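Local coordinates for protein pyridoxamine 5-phosphate-dependent dehydrase (Escherichia coli, PDB 3B8X) that removes the C3'-hydroxyl of GDP-4-keto-6-deoxy-D-mannose by a combined transamination and deoxygenation that uses a vitamin B6 cofactor, a step in L-colitose biosynthesis, at residues N162-M166 and S189-A193. The protein carries 1 engineered substitution. Sequence-based numbering, arbitrary orientation.
Sequences NCESM and SNHIA. Engineered in segment 189-193: Asn190 (natural residue His). With G4M ([(2R,3S,4R,5R)-5-(2-amino-6-oxo-1,6-dihydro-9H-purin-9-yl)-3,4-dihydroxytetrahydrofuran-2-yl]methyl (2R,3S,4S,5S,6R)-3,4-dihydroxy-5-[({3-hydroxy-2-methyl-5-[(phosphonooxy)methyl]pyridin-4-yl}methyl)amino]-6-methyltetrahydro-2H-pyran-2-yl dihydrogen diphosphate), chain O.
In the active site of this DegT/DnrJ/EryC1 aminotransferase-fold enzyme, two buried loops meet beside the cofactor-sugar adduct G4M. Loop 162-166, following strand 157-161, makes a type I turn from Asn162 to Ser165, closed by Ser165 N to Asn162 O at 3.2 Å; loop 189-193 follows strand 181-185. CA atoms pair Glu164 with Asn190 (7.1 Å) and Met166 with His191 (6.3 Å). Asn190, an engineered replacement of the natural histidine, donates from ND2 to Cys163 O (2.9 Å, 159°), while its OD1 accepts from His191 N at 2.9 Å. A water bridges the loops, 2.9 Å from Met166 N, 2.8 Å from Asn190 OD1 and 2.6 Å from His191 ND1; His191 NE2 is hydrogen-bonded to Ser302 O. Met166 O lies over one face of the His191 ring, and the extended Met166 (chi1 and chi2 t) places SD 3.8 Å from Ile192 CG1. Both loops hold the adduct: Ser189 OG (chi1 p) donates to G4M O3P at 3.0 Å, and G4M O3L makes a very short 2.4 Å hydrogen bond to Glu164 OE2.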
loop_
_atom_site.group_PDB
_atom_site.type_symbol
_atom_site.label_atom_id
_atom_site.label_comp_id
_atom_site.label_asym_id
_atom_site.label_seq_id
_atom_site.Cartn_x
_atom_site.Cartn_y
_atom_site.Cartn_z
ATOM N N ASN B 162 13.625 10.725 1.530
ATOM C CA ASN B 162 14.825 10.278 2.204
ATOM C C ASN B 162 14.955 8.754 2.367
ATOM O O ASN B 162 15.666 8.271 3.242
ATOM C CB ASN B 162 14.974 10.895 3.594
ATOM C CG ASN B 162 16.470 11.009 4.029
ATOM O OD1 ASN B 162 17.343 11.386 3.239
ATOM N ND2 ASN B 162 16.752 10.694 5.282
ATOM N N CYS B 163 14.411 8.023 1.417
ATOM C CA CYS B 163 14.453 6.590 1.487
ATOM C C CYS B 163 15.835 5.973 1.276
ATOM O O CYS B 163 16.009 4.795 1.610
ATOM C CB CYS B 163 13.395 6.018 0.522
ATOM S SG CYS B 163 11.676 6.339 1.043
ATOM N N GLU B 164 16.808 6.720 0.744
ATOM C CA GLU B 164 18.128 6.137 0.527
ATOM C C GLU B 164 19.131 6.749 1.460
ATOM O O GLU B 164 20.285 6.330 1.465
ATOM C CB GLU B 164 18.638 6.317 -0.914
ATOM C CG GLU B 164 17.650 5.775 -1.946
ATOM C CD GLU B 164 18.074 5.988 -3.387
ATOM O OE1 GLU B 164 19.187 6.495 -3.631
ATOM O OE2 GLU B 164 17.264 5.671 -4.292
ATOM N N SER B 165 18.708 7.750 2.231
ATOM C CA SER B 165 19.661 8.436 3.088
ATOM C C SER B 165 19.325 8.542 4.563
ATOM O O SER B 165 19.640 9.551 5.193
ATOM C CB SER B 165 20.065 9.808 2.518
ATOM O OG SER B 165 20.309 9.688 1.119
ATOM N N MET B 166 18.740 7.489 5.133
ATOM C CA MET B 166 18.501 7.500 6.564
ATOM C C MET B 166 19.850 7.729 7.256
ATOM O O MET B 166 20.859 7.173 6.851
ATOM C CB MET B 166 17.957 6.154 7.027
ATOM C CG MET B 166 17.668 6.177 8.506
ATOM S SD MET B 166 16.907 4.656 9.094
ATOM C CE MET B 166 15.271 4.743 8.544
ATOM N N SER B 189 17.318 -4.129 2.141
ATOM C CA SER B 189 18.619 -3.667 1.665
ATOM C C SER B 189 18.973 -2.237 2.056
ATOM O O SER B 189 19.919 -1.655 1.524
ATOM C CB SER B 189 18.714 -3.833 0.141
ATOM O OG SER B 189 17.661 -3.154 -0.526
ATOM N N ASN B 190 18.235 -1.687 3.028
ATOM C CA ASN B 190 18.377 -0.299 3.435
ATOM C C ASN B 190 19.176 -0.117 4.723
ATOM O O ASN B 190 19.769 -1.035 5.203
ATOM C CB ASN B 190 17.000 0.319 3.583
ATOM C CG ASN B 190 16.936 1.654 2.989
ATOM O OD1 ASN B 190 17.933 2.366 2.969
ATOM N ND2 ASN B 190 15.791 2.008 2.453
ATOM N N HIS B 191 19.210 1.116 5.237
ATOM C CA HIS B 191 19.956 1.409 6.456
ATOM C C HIS B 191 19.496 0.572 7.637
ATOM O O HIS B 191 20.299 0.127 8.423
ATOM C CB HIS B 191 19.922 2.907 6.782
ATOM C CG HIS B 191 20.806 3.684 5.877
ATOM N ND1 HIS B 191 20.362 4.212 4.678
ATOM C CD2 HIS B 191 22.146 3.870 5.902
ATOM C CE1 HIS B 191 21.386 4.771 4.050
ATOM N NE2 HIS B 191 22.483 4.541 4.752
ATOM N N ILE B 192 18.193 0.419 7.779
ATOM C CA ILE B 192 17.591 -0.439 8.815
ATOM C C ILE B 192 16.565 -1.284 8.070
ATOM O O ILE B 192 16.147 -0.910 6.964
ATOM C CB ILE B 192 16.916 0.329 10.000
ATOM C CG1 ILE B 192 15.680 1.125 9.556
ATOM C CG2 ILE B 192 17.948 1.167 10.699
ATOM C CD1 ILE B 192 14.846 1.695 10.754
ATOM N N ALA B 193 16.153 -2.410 8.656
ATOM C CA ALA B 193 15.240 -3.290 7.940
ATOM C C ALA B 193 14.169 -3.908 8.811
ATOM O O ALA B 193 14.463 -4.474 9.837
ATOM C CB ALA B 193 16.066 -4.368 7.248
HETATM O OP3 G4M O . 11.450 0.039 -1.312
HETATM P PL G4M O . 10.502 1.082 -0.586
HETATM O OP1 G4M O . 8.971 1.020 -1.119
HETATM O OP2 G4M O . 10.523 0.792 0.994
HETATM O OP4 G4M O . 11.136 2.573 -0.758
HETATM C C5B G4M O . 10.874 3.004 -2.063
HETATM C C5L G4M O . 11.878 4.041 -2.392
HETATM C C6L G4M O . 11.491 5.374 -2.416
HETATM N N1L G4M O . 12.357 6.297 -2.766
HETATM C C2L G4M O . 13.602 6.035 -3.100
HETATM C C2A G4M O . 14.523 7.146 -3.546
HETATM C C3L G4M O . 14.104 4.737 -3.067
HETATM O O3L G4M O . 15.370 4.525 -3.487
HETATM C C4L G4M O . 13.209 3.695 -2.664
HETATM C C4A G4M O . 13.610 2.352 -2.619
HETATM N N4A G4M O . 14.797 2.025 -3.034
HETATM C C4G G4M O . 15.231 0.682 -2.884
HETATM C C5G G4M O . 16.159 0.268 -4.001
HETATM C C6G G4M O . 17.274 1.297 -4.186
HETATM O O5G G4M O . 16.744 -0.917 -3.468
HETATM C C3G G4M O . 14.051 -0.304 -2.895
HETATM O O3G G4M O . 13.835 -0.731 -1.556
HETATM C C2G G4M O . 14.422 -1.552 -3.749
HETATM O O2G G4M O . 13.538 -2.649 -3.501
HETATM C C1G G4M O . 15.832 -2.005 -3.448
HETATM O O1G G4M O . 16.229 -2.789 -4.565
HETATM P P2 G4M O . 17.122 -4.083 -4.323
HETATM O O3P G4M O . 18.356 -3.726 -3.342
HETATM O O4P G4M O . 17.797 -4.478 -5.744
HETATM O OPP G4M O . 16.069 -5.137 -3.706
HETATM P P G4M O . 16.637 -6.638 -3.629
HETATM O O1P G4M O . 17.240 -7.330 -4.961
HETATM O O2P G4M O . 15.310 -7.400 -3.191
HETATM O "O5'" G4M O . 17.532 -6.794 -2.334
HETATM C "C5'" G4M O . 18.890 -6.534 -2.618
HETATM C "C4'" G4M O . 19.697 -7.699 -2.068
HETATM O "O4'" G4M O . 19.171 -8.082 -0.762
HETATM C "C3'" G4M O . 19.532 -8.935 -2.981
HETATM O "O3'" G4M O . 20.751 -9.658 -2.903
HETATM C "C2'" G4M O . 18.361 -9.704 -2.330
HETATM O "O2'" G4M O . 18.528 -11.102 -2.594
HETATM C "C1'" G4M O . 18.653 -9.429 -0.861
HETATM N N9 G4M O . 17.450 -9.576 -0.035
HETATM C C8 G4M O . 16.346 -8.787 -0.094
HETATM N N7 G4M O . 15.500 -9.202 0.829
HETATM C C4 G4M O . 17.291 -10.496 0.970
HETATM C C5 G4M O . 16.018 -10.257 1.540
HETATM C C6 G4M O . 15.582 -11.074 2.644
HETATM O O6 G4M O . 14.505 -10.932 3.202
HETATM N N3 G4M O . 18.057 -11.481 1.445
HETATM C C2 G4M O . 17.633 -12.236 2.446
HETATM N N1 G4M O . 16.417 -12.053 3.055
HETATM N N2 G4M O . 18.427 -13.244 2.897
HETATM O O HOH W 1 17.874 4.918 4.183
#